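Local coordinates for protein caprin-2 (PDB 4OUS) that probably takes part in canonical Wnt signalling through a C1q domain that assembles as a trimer and binds calcium ions, at residues A14-G19 and L110-G115; I59-I64 and Y83-A88. The protein carries 1 engineered substitution. One frame throughout, in Å; residues are numbered along the deposited sequence.

Interaction 1 (A14-G19 and L110-G115)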
loop_
_atom_site.group_PDB
_atom_site.type_symbol
_atom_site.label_atom_id
_atom_site.label_comp_id
_atom_site.label_asym_id
_atom_site.label_seq_id
_atom_site.Cartn_x
_atom_site.Cartn_y
_atom_site.Cartn_z
ATOM N N ALA A 14 9.114 -15.605 10.584
ATOM C CA ALA A 14 8.619 -16.939 10.908
ATOM C C ALA A 14 7.097 -16.901 10.879
ATOM O O ALA A 14 6.498 -15.847 11.083
ATOM C CB ALA A 14 9.121 -17.393 12.267
ATOM N N ASN A 15 6.468 -18.043 10.630
ATOM C CA ASN A 15 5.016 -18.091 10.577
ATOM C C ASN A 15 4.382 -17.689 11.906
ATOM O O ASN A 15 5.002 -17.800 12.974
ATOM C CB ASN A 15 4.526 -19.495 10.210
ATOM C CG ASN A 15 4.904 -19.923 8.795
ATOM O OD1 ASN A 15 5.356 -19.130 7.970
ATOM N ND2 ASN A 15 4.703 -21.206 8.511
ATOM N N PHE A 16 3.139 -17.226 11.836
ATOM C CA PHE A 16 2.327 -17.019 13.037
ATOM C C PHE A 16 1.006 -17.745 12.862
ATOM O O PHE A 16 0.184 -17.360 12.026
ATOM C CB PHE A 16 2.097 -15.527 13.310
ATOM C CG PHE A 16 1.435 -15.226 14.642
ATOM C CD1 PHE A 16 1.816 -15.887 15.804
ATOM C CD2 PHE A 16 0.454 -14.250 14.733
ATOM C CE1 PHE A 16 1.211 -15.587 17.018
ATOM C CE2 PHE A 16 -0.147 -13.951 15.942
ATOM C CZ PHE A 16 0.233 -14.618 17.086
ATOM N N ALA A 17 0.818 -18.799 13.650
ATOM C CA ALA A 17 -0.393 -19.609 13.603
ATOM C C ALA A 17 -0.742 -20.001 15.026
ATOM O O ALA A 17 -0.524 -21.142 15.432
ATOM C CB ALA A 17 -0.190 -20.836 12.733
ATOM N N PRO A 18 -1.267 -19.044 15.803
ATOM C CA PRO A 18 -1.353 -19.228 17.256
ATOM C C PRO A 18 -2.342 -20.278 17.762
ATOM O O PRO A 18 -2.097 -20.853 18.819
ATOM C CB PRO A 18 -1.775 -17.838 17.748
ATOM C CG PRO A 18 -2.439 -17.194 16.573
ATOM C CD PRO A 18 -1.666 -17.686 15.392
ATOM N N GLY A 19 -3.443 -20.504 17.062
ATOM C CA GLY A 19 -4.417 -21.474 17.535
ATOM C C GLY A 19 -5.518 -20.880 18.397
ATOM O O GLY A 19 -6.395 -21.597 18.880
ATOM N N LEU A 110 -1.103 -4.558 14.983
ATOM C CA LEU A 110 -1.913 -5.402 14.120
ATOM C C LEU A 110 -2.426 -6.609 14.882
ATOM O O LEU A 110 -1.682 -7.269 15.618
ATOM C CB LEU A 110 -1.125 -5.874 12.904
ATOM C CG LEU A 110 -0.603 -4.794 11.959
ATOM C CD1 LEU A 110 0.153 -5.437 10.810
ATOM C CD2 LEU A 110 -1.713 -3.918 11.430
ATOM N N ARG A 111 -3.707 -6.889 14.689
ATOM C CA ARG A 111 -4.369 -8.038 15.272
ATOM C C ARG A 111 -4.654 -9.083 14.200
ATOM O O ARG A 111 -5.226 -8.771 13.147
ATOM C CB ARG A 111 -5.678 -7.622 15.947
ATOM C CG ARG A 111 -6.366 -8.758 16.678
ATOM C CD ARG A 111 -7.548 -8.271 17.480
ATOM N NE ARG A 111 -8.664 -7.902 16.622
ATOM C CZ ARG A 111 -9.866 -7.581 17.087
ATOM N NH1 ARG A 111 -10.091 -7.580 18.395
ATOM N NH2 ARG A 111 -10.844 -7.268 16.249
ATOM N N LEU A 112 -4.265 -10.323 14.487
ATOM C CA LEU A 112 -4.646 -11.468 13.687
ATOM C C LEU A 112 -6.013 -11.915 14.167
ATOM O O LEU A 112 -6.130 -12.565 15.203
ATOM C CB LEU A 112 -3.616 -12.589 13.818
ATOM C CG LEU A 112 -3.905 -13.855 13.023
ATOM C CD1 LEU A 112 -4.032 -13.559 11.542
ATOM C CD2 LEU A 112 -2.823 -14.894 13.273
ATOM N N HIS A 113 -7.058 -11.497 13.470
ATOM C CA HIS A 113 -8.405 -11.859 13.875
ATOM C C HIS A 113 -8.646 -13.348 13.617
ATOM O O HIS A 113 -8.998 -14.089 14.534
ATOM C CB HIS A 113 -9.427 -10.993 13.147
ATOM C CG HIS A 113 -10.833 -11.464 13.320
ATOM N ND1 HIS A 113 -11.444 -11.547 14.552
ATOM C CD2 HIS A 113 -11.737 -11.911 12.417
ATOM C CE1 HIS A 113 -12.671 -12.016 14.398
ATOM N NE2 HIS A 113 -12.875 -12.239 13.112
ATOM N N ARG A 114 -8.428 -13.770 12.372
ATOM C CA ARG A 114 -8.511 -15.167 11.957
ATOM C C ARG A 114 -7.441 -15.431 10.918
ATOM O O ARG A 114 -6.992 -14.508 10.234
ATOM C CB ARG A 114 -9.890 -15.504 11.375
ATOM C CG ARG A 114 -11.041 -15.457 12.377
ATOM C CD ARG A 114 -12.355 -15.961 11.764
ATOM N NE ARG A 114 -12.196 -17.338 11.294
ATOM C CZ ARG A 114 -12.710 -17.832 10.169
ATOM N NH1 ARG A 114 -13.466 -17.080 9.379
ATOM N NH2 ARG A 114 -12.449 -19.085 9.832
ATOM N N GLY A 115 -7.058 -16.696 10.782
ATOM C CA GLY A 115 -6.102 -17.099 9.774
ATOM C C GLY A 115 -4.719 -17.296 10.347
ATOM O O GLY A 115 -4.529 -17.349 11.568
#
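Phe16 and Pro18 meet Leu112 in a small, purely apolar contact, where the loop after strand 7-12 leans on the end of strand 107-114. No hydrogen bond joins the two segments; their backbones stay well separated, with the CA atoms of Phe16 and Leu112 8.9 Å apart, and side chains bridge the interval. One methyl does the touching from the strand: CD2 of Leu112 lies 3.6 Å from CD2 of Phe16 and 3.7 Å from CD of Pro18. It reaches the phenyl ring at a slant. The leucine extends with CG anti to its backbone N (chi1 180°), and Phe16 is extended likewise (chi1 -172°), which lets the two side chains run past each other in opposite directions. Pro18 closes the group from its own segment, its CD sitting 3.7 Å above the centre of one face of the Phe16 ring. A broad ring, a rigid pyrrolidine and a branched aliphatic tip are suited to such packing, since none brings a polar side-chain group to it. The domain is the C1q jelly roll, shared with the TNF clan, in which two antiparallel sheets pack together, and here a connecting loop rests on one of the strands. Both Phe16 and Pro18 also touch Gln23, whose backbone pairs with Leu112, while Leu112 also packs against Leu68 of the paired strand 68-74. Just beyond, His113 and Arg114 form a classic beta bulge opposite Tyr69.

Interaction 2 (I59-I64 and Y83-A88)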
loop_
_atom_site.group_PDB
_atom_site.type_symbol
_atom_site.label_atom_id
_atom_site.label_comp_id
_atom_site.label_asym_id
_atom_site.label_seq_id
_atom_site.Cartn_x
_atom_site.Cartn_y
_atom_site.Cartn_z
ATOM N N ILE A 59 0.275 -8.383 4.710
ATOM C CA ILE A 59 0.423 -9.642 5.429
ATOM C C ILE A 59 0.087 -10.813 4.505
ATOM O O ILE A 59 -1.019 -10.888 3.979
ATOM C CB ILE A 59 -0.480 -9.681 6.679
ATOM C CG1 ILE A 59 -0.247 -8.457 7.586
ATOM C CG2 ILE A 59 -0.279 -10.979 7.436
ATOM C CD1 ILE A 59 1.129 -8.362 8.199
ATOM N N LEU A 60 1.040 -11.718 4.302
ATOM C CA LEU A 60 0.826 -12.882 3.451
ATOM C C LEU A 60 0.280 -14.031 4.291
ATOM O O LEU A 60 0.853 -14.355 5.336
ATOM C CB LEU A 60 2.133 -13.298 2.771
ATOM C CG LEU A 60 2.004 -14.337 1.657
ATOM C CD1 LEU A 60 1.390 -13.711 0.413
ATOM C CD2 LEU A 60 3.349 -14.979 1.339
ATOM N N LYS A 61 -0.813 -14.647 3.847
ATOM C CA LYS A 61 -1.389 -15.767 4.590
ATOM C C LYS A 61 -0.739 -17.091 4.239
ATOM O O LYS A 61 -0.191 -17.254 3.146
ATOM C CB LYS A 61 -2.896 -15.868 4.345
ATOM C CG LYS A 61 -3.297 -16.388 2.968
ATOM C CD LYS A 61 -4.809 -16.287 2.712
ATOM C CE LYS A 61 -5.645 -17.095 3.698
ATOM N NZ LYS A 61 -5.421 -18.557 3.561
ATOM N N LEU A 62 -0.810 -18.037 5.171
ATOM C CA LEU A 62 -0.479 -19.421 4.863
ATOM C C LEU A 62 -1.468 -19.963 3.840
ATOM O O LEU A 62 -2.640 -19.560 3.795
ATOM C CB LEU A 62 -0.505 -20.299 6.116
ATOM C CG LEU A 62 0.492 -19.970 7.227
ATOM C CD1 LEU A 62 0.502 -21.073 8.275
ATOM C CD2 LEU A 62 1.878 -19.771 6.658
ATOM N N ALA A 63 -0.988 -20.905 3.042
ATOM C CA ALA A 63 -1.802 -21.557 2.029
ATOM C C ALA A 63 -2.631 -22.664 2.670
ATOM O O ALA A 63 -2.385 -23.858 2.462
ATOM C CB ALA A 63 -0.928 -22.104 0.912
ATOM N N ILE A 64 -3.598 -22.235 3.475
ATOM C CA ILE A 64 -4.545 -23.116 4.139
ATOM C C ILE A 64 -5.951 -22.591 3.893
ATOM O O ILE A 64 -6.132 -21.427 3.529
ATOM C CB ILE A 64 -4.292 -23.209 5.659
ATOM C CG1 ILE A 64 -4.448 -21.836 6.319
ATOM C CG2 ILE A 64 -2.915 -23.805 5.944
ATOM C CD1 ILE A 64 -4.305 -21.859 7.829
ATOM N N TYR A 83 -8.666 -8.280 4.445
ATOM C CA TYR A 83 -9.101 -9.654 4.230
ATOM C C TYR A 83 -8.317 -10.255 3.089
ATOM O O TYR A 83 -8.066 -9.568 2.092
ATOM C CB TYR A 83 -10.593 -9.687 3.894
ATOM C CG TYR A 83 -11.141 -11.037 3.470
ATOM C CD1 TYR A 83 -11.670 -11.910 4.406
ATOM C CD2 TYR A 83 -11.142 -11.430 2.134
ATOM C CE1 TYR A 83 -12.192 -13.136 4.033
ATOM C CE2 TYR A 83 -11.659 -12.665 1.748
ATOM C CZ TYR A 83 -12.185 -13.513 2.706
ATOM O OH TYR A 83 -12.715 -14.742 2.362
ATOM N N ALA A 84 -7.968 -11.531 3.195
ATOM C CA ALA A 84 -7.430 -12.226 2.036
ATOM C C ALA A 84 -7.764 -13.698 2.113
ATOM O O ALA A 84 -7.664 -14.312 3.174
ATOM C CB ALA A 84 -5.926 -12.023 1.923
ATOM N N ASN A 85 -8.137 -14.266 0.978
ATOM C CA ASN A 85 -8.411 -15.681 0.927
ATOM C C ASN A 85 -8.341 -16.167 -0.499
ATOM O O ASN A 85 -8.679 -15.435 -1.425
ATOM C CB ASN A 85 -9.781 -15.974 1.522
ATOM C CG ASN A 85 -9.975 -17.431 1.825
ATOM O OD1 ASN A 85 -9.064 -18.094 2.319
ATOM N ND2 ASN A 85 -11.163 -17.946 1.531
ATOM N N ASP A 86 -7.895 -17.405 -0.666
ATOM C CA ASP A 86 -7.885 -18.060 -1.964
ATOM C C ASP A 86 -8.233 -19.530 -1.768
ATOM O O ASP A 86 -7.710 -20.186 -0.867
ATOM C CB ASP A 86 -6.530 -17.908 -2.647
ATOM C CG ASP A 86 -6.471 -18.638 -3.968
ATOM O OD1 ASP A 86 -6.107 -19.831 -3.964
ATOM O OD2 ASP A 86 -6.792 -18.029 -5.009
ATOM N N GLY A 87 -9.120 -20.045 -2.613
ATOM C CA GLY A 87 -9.684 -21.366 -2.412
ATOM C C GLY A 87 -8.850 -22.560 -2.834
ATOM O O GLY A 87 -9.244 -23.703 -2.577
ATOM N N ALA A 88 -7.711 -22.323 -3.478
ATOM C CA ALA A 88 -6.885 -23.425 -3.983
ATOM C C ALA A 88 -6.488 -24.474 -2.919
ATOM O O ALA A 88 -6.633 -25.668 -3.173
ATOM C CB ALA A 88 -5.634 -22.879 -4.676
HETATM O O HOH W 1 -5.781 -19.097 0.832
#
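Lys61 reaches from the run 59-64, on strand 51-60, to the backbone of Ala84 and the side chain of Asn85. The packing is made by its methylene chain: CD and CE each lie 3.5 Å from Ala84 O, and CE is 3.8 Å from Asn85 OD1. The Ala84 methyl, 4.5 Å from CD of Lys61, is small enough for the chain to lie alongside. Bends at chi3 (-61°) and chi4 (-66°) fold the lysine back, bringing NZ home to its own segment. There NZ donates to Leu62 O at 3.0 Å, lying almost on the C=O axis (C=O...NZ angle 177°). The same carbonyl takes a weak bond from Ile64 N, closing an inverse gamma turn centred on Ala63. NZ also donates to Val66 O, and to a water, 2.8 Å from NZ, that in turn donates a hydrogen bond to Asp86 O, the water oxygen 2.8 Å from that atom. With alanine at Lys61, the water and the carbonyls of Leu62 and Val66 would probably lose the ammonium that now joins them, and a gap would open beside Ala84. Asp86 keeps its own stretch bent: OD1 accepts from Ala88 N, an Asx turn. Asn85 ND2 hydrogen-bonds to OD2 of Asp90 of the second subunit, and a calcium ion lies about 6 Å from the Ala84 side chain. Around the contact, Lys61 rests on Leu68 of strand 68-74, which pairs with strand 77-84 through Ala84, while Ala84 touches Ala94 of strand 93-102.

From the N terminus, the chain runs through strand 7-12 into 14-19, whose partner 110-115 comes only after 90 further residues, 50 of them in strands; interaction 1 thus closes a very long loop. Interaction 2 lies wholly inside it, closing a short one of 18 residues between 59-64 and 83-88. The two are nested and do not cross, and their centres are 12 Å apart. They also touch directly: Asn15 ND2 lies 3.7 Å from Leu62 CD2, and Leu110 CD1 is 4.0 Å from Ile59 CD1. Together they tie the loop following strand 7-12 to strand 107-114, and strand 51-60 and the chain after it to the end of strand 77-84.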